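Local coordinates for protein transcription regulator AmtR (Mycobacterium smegmatis, PDB 5E57) that probably acts as a TetR-family transcription factor in nitrogen regulation, binding DNA through a predicted helix-turn-helix motif, at residues A[171-174]-A[175-178]; A[189-192]-A[193-196]. All coordinates share one frame; numbering follows the deposited sequence.

Overall arrangement
Both contacts are local, each about the first turn of a helix, and neither closes a long loop. They follow one another along the C-terminal part of the chain, well after the predicted DNA-binding helix-turn-helix at 30-49. Contact 1 comes first and forms the opening turn of helix 173-183. After the rest of that helix and a short connection, the chain enters contact 2, the capped first turn of helix 191-202. The contacts neither nest nor cross. Their centres are 13 Å apart, and they touch where Trp-175 CZ3 packs on Ala-195 O at 3.6 Å. Helix 82-98 borders both. Contact 1 also reaches helix 151-165 and the second subunit, whereas contact 2 reaches helix 210-216.

Contact 1. Residues A[171-174]-A[175-178]; sequences PEQP and WVIG
Trp-175 lays the CD1 corner of its indole near the CB of Pro-174, 4.4 Å away, and turns the ring edge to the carbonyl of Glu-172. Glu-172 O lies in the ring plane, 3.9 Å from Trp-175 CD1. The indole is set back along the helix because CG stands anti to the carbonyl carbon, beside the backbone N (chi1 -57°). The same Glu-172 O accepts from Val-176 N at 3.1 Å, almost in line with its C=O bond. It also takes a weak, bent bond from Trp-175 N. Val-176 CG2 sits 3.5 Å from Glu-172 O, so apolar carbon flanks the acceptor. Gln-173 O receives Ile-177 N at 3.0 Å, with an N-H...O angle of 162°. Ile-177 CG1 lies alongside that carbonyl, 3.2 Å from Gln-173 O. Next, Pro-174 O accepts from Gly-178 N at 2.9 Å.

Around this turn, Pro-174 and Trp-175 pack on helix 82-98. Ile-177 touches that helix, helix 151-165 and Leu-151 of the second subunit. The arrangement is the first turn of an alpha-helix with a proline in it. Pro-174 has no N-H to donate, and in the first turn no such helix bond would be made, so none is lost. The chemistry is mainly i+4 to i backbone bonding, with one weak i+3 bond sharing Glu-172 O and apolar carbons beside two of the acceptors.

Contact 2. Residues A[189-192]-A[193-196]; sequences GDFA and ELAA
Asp-190 and Glu-193 meet at an angle, their carboxylate planes turned 56° apart. The Asp-190 carboxylate lies against the base of the Glu-193 side chain, with OD1 3.2 Å from Glu-193 CB. Its other oxygen, Asp-190 OD2, accepts from Glu-193 N at 3.1 Å. That bond is straight (169°), but the donor meets OD2 from above the carboxylate plane. Ala-192 N adds a weak second bond to Asp-190 OD2. Asp-190 is thus the N-cap of the helix, and its negative charge probably suits the positive end of the helix dipole. Its CG is anti to the backbone N (chi1 172°), which brings OD2 to the backbone N-H groups of Ala-192 and Glu-193. The Glu-193 chain bends at chi2, and its OE1 stays 5.2 Å from Asp-190 OD1, so the like charges are not in contact.

Beyond the cap, Leu-194 N bonds to Asp-190 O at 3.0 Å, and Ala-195 N bonds to Phe-191 O. Ala-196 N follows with Ala-192 O. Leu-194 CD2 lies 4.2 Å from Phe-191 CD1, oblique to the ring.

Phe-191 makes an edge-to-face pair with Phe-187 and packs on Leu-182 of helix 173-183. Leu-194 touches Pro-83 and His-86 of helix 82-98. Ala-192, Ala-195 and Ala-196 face helix 210-216, so the capped turn lies among three neighbouring helices.

Contact 1. Residues A[171-174]-A[175-178]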
loop_
_atom_site.group_PDB
_atom_site.type_symbol
_atom_site.label_atom_id
_atom_site.label_comp_id
_atom_site.label_asym_id
_atom_site.label_seq_id
_atom_site.Cartn_x
_atom_site.Cartn_y
_atom_site.Cartn_z
ATOM N N PRO A 171 16.526 5.578 6.839
ATOM C CA PRO A 171 16.553 6.669 5.892
ATOM C C PRO A 171 16.939 6.224 4.535
ATOM O O PRO A 171 16.843 7.012 3.614
ATOM C CB PRO A 171 17.591 7.682 6.480
ATOM C CG PRO A 171 17.950 7.169 7.841
ATOM C CD PRO A 171 17.552 5.709 7.898
ATOM N N GLU A 172 17.344 4.978 4.341
ATOM C CA GLU A 172 17.663 4.532 2.994
ATOM C C GLU A 172 16.379 4.117 2.275
ATOM O O GLU A 172 16.361 3.841 1.068
ATOM C CB GLU A 172 18.720 3.409 2.942
ATOM C CG GLU A 172 18.911 2.581 4.202
ATOM C CD GLU A 172 19.610 3.333 5.368
ATOM O OE1 GLU A 172 20.447 4.265 5.154
ATOM O OE2 GLU A 172 19.313 2.956 6.512
ATOM N N GLN A 173 15.262 4.109 2.979
ATOM C CA GLN A 173 14.108 3.460 2.367
ATOM C C GLN A 173 13.682 4.064 1.011
ATOM O O GLN A 173 13.312 3.333 0.079
ATOM C CB GLN A 173 12.932 3.509 3.322
ATOM C CG GLN A 173 11.676 2.831 2.782
ATOM C CD GLN A 173 11.807 1.358 2.742
ATOM O OE1 GLN A 173 12.901 0.812 2.946
ATOM N NE2 GLN A 173 10.677 0.665 2.505
ATOM N N PRO A 174 13.663 5.389 0.911
ATOM C CA PRO A 174 13.340 5.922 -0.422
ATOM C C PRO A 174 14.220 5.387 -1.542
ATOM O O PRO A 174 13.726 5.165 -2.638
ATOM C CB PRO A 174 13.564 7.413 -0.259
ATOM C CG PRO A 174 13.320 7.700 1.190
ATOM C CD PRO A 174 13.772 6.450 1.922
ATOM N N TRP A 175 15.520 5.189 -1.272
ATOM C CA TRP A 175 16.462 4.757 -2.272
ATOM C C TRP A 175 16.245 3.354 -2.649
ATOM O O TRP A 175 16.476 2.974 -3.800
ATOM C CB TRP A 175 17.934 5.033 -1.852
ATOM C CG TRP A 175 18.168 6.501 -1.550
ATOM C CD1 TRP A 175 17.959 7.140 -0.333
ATOM C CD2 TRP A 175 18.549 7.527 -2.467
ATOM N NE1 TRP A 175 18.244 8.505 -0.454
ATOM C CE2 TRP A 175 18.635 8.751 -1.740
ATOM C CE3 TRP A 175 18.919 7.530 -3.806
ATOM C CZ2 TRP A 175 18.996 9.976 -2.362
ATOM C CZ3 TRP A 175 19.275 8.735 -4.404
ATOM C CH2 TRP A 175 19.307 9.926 -3.698
ATOM N N VAL A 176 15.788 2.563 -1.685
ATOM C CA VAL A 176 15.483 1.165 -1.944
ATOM C C VAL A 176 14.288 1.077 -2.871
ATOM O O VAL A 176 14.236 0.248 -3.784
ATOM C CB VAL A 176 15.185 0.440 -0.615
ATOM C CG1 VAL A 176 14.657 -0.965 -0.852
ATOM C CG2 VAL A 176 16.433 0.431 0.283
ATOM N N ILE A 177 13.332 1.946 -2.605
ATOM C CA ILE A 177 12.158 2.050 -3.411
ATOM C C ILE A 177 12.499 2.527 -4.850
ATOM O O ILE A 177 11.929 2.040 -5.802
ATOM C CB ILE A 177 11.178 3.044 -2.749
ATOM C CG1 ILE A 177 10.631 2.406 -1.465
ATOM C CG2 ILE A 177 10.061 3.452 -3.709
ATOM C CD1 ILE A 177 9.620 1.341 -1.731
ATOM N N GLY A 178 13.425 3.475 -4.929
ATOM C CA GLY A 178 13.899 4.016 -6.161
ATOM C C GLY A 178 14.495 2.938 -7.017
ATOM O O GLY A 178 14.147 2.837 -8.171
#

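Contact 2. Residues A[189-192]-A[193-196]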
loop_
_atom_site.group_PDB
_atom_site.type_symbol
_atom_site.label_atom_id
_atom_site.label_comp_id
_atom_site.label_asym_id
_atom_site.label_seq_id
_atom_site.Cartn_x
_atom_site.Cartn_y
_atom_site.Cartn_z
ATOM N N GLY A 189 20.372 -0.614 -15.901
ATOM C CA GLY A 189 21.521 0.250 -16.018
ATOM C C GLY A 189 22.340 0.354 -14.755
ATOM O O GLY A 189 22.338 -0.555 -13.940
ATOM N N ASP A 190 22.996 1.491 -14.566
ATOM C CA ASP A 190 23.951 1.669 -13.459
ATOM C C ASP A 190 23.365 2.443 -12.285
ATOM O O ASP A 190 23.320 3.676 -12.313
ATOM C CB ASP A 190 25.183 2.426 -13.973
ATOM C CG ASP A 190 26.155 2.841 -12.854
ATOM O OD1 ASP A 190 27.157 3.505 -13.194
ATOM O OD2 ASP A 190 25.943 2.543 -11.650
ATOM N N PHE A 191 23.031 1.742 -11.205
ATOM C CA PHE A 191 22.275 2.366 -10.121
ATOM C C PHE A 191 23.043 3.283 -9.282
ATOM O O PHE A 191 22.483 4.177 -8.692
ATOM C CB PHE A 191 21.594 1.326 -9.249
ATOM C CG PHE A 191 20.472 0.620 -9.952
ATOM C CD1 PHE A 191 19.214 1.185 -9.992
ATOM C CD2 PHE A 191 20.696 -0.564 -10.610
ATOM C CE1 PHE A 191 18.186 0.571 -10.654
ATOM C CE2 PHE A 191 19.659 -1.203 -11.268
ATOM C CZ PHE A 191 18.395 -0.640 -11.269
ATOM N N ALA A 192 24.354 3.138 -9.233
ATOM C CA ALA A 192 25.156 4.144 -8.526
ATOM C C ALA A 192 25.157 5.479 -9.262
ATOM O O ALA A 192 24.921 6.583 -8.698
ATOM C CB ALA A 192 26.584 3.642 -8.377
ATOM N N GLU A 193 25.441 5.409 -10.546
ATOM C CA GLU A 193 25.351 6.622 -11.375
ATOM C C GLU A 193 23.951 7.302 -11.250
ATOM O O GLU A 193 23.840 8.509 -11.081
ATOM C CB GLU A 193 25.650 6.260 -12.852
ATOM C CG GLU A 193 25.607 7.424 -13.827
ATOM C CD GLU A 193 24.187 7.771 -14.255
ATOM O OE1 GLU A 193 23.270 6.932 -14.021
ATOM O OE2 GLU A 193 23.977 8.878 -14.813
ATOM N N LEU A 194 22.902 6.491 -11.388
ATOM C CA LEU A 194 21.546 6.963 -11.317
ATOM C C LEU A 194 21.310 7.644 -9.960
ATOM O O LEU A 194 20.861 8.819 -9.879
ATOM C CB LEU A 194 20.610 5.776 -11.569
ATOM C CG LEU A 194 19.108 6.070 -11.569
ATOM C CD1 LEU A 194 18.784 7.148 -12.598
ATOM C CD2 LEU A 194 18.270 4.838 -11.875
ATOM N N ALA A 195 21.681 6.953 -8.877
ATOM C CA ALA A 195 21.521 7.568 -7.563
ATOM C C ALA A 195 22.197 8.843 -7.496
ATOM O O ALA A 195 21.695 9.768 -6.867
ATOM C CB ALA A 195 22.039 6.685 -6.405
ATOM N N ALA A 196 23.400 8.921 -8.057
ATOM C CA ALA A 196 24.174 10.141 -7.851
ATOM C C ALA A 196 23.516 11.293 -8.625
ATOM O O ALA A 196 23.507 12.421 -8.172
ATOM C CB ALA A 196 25.623 9.940 -8.321
#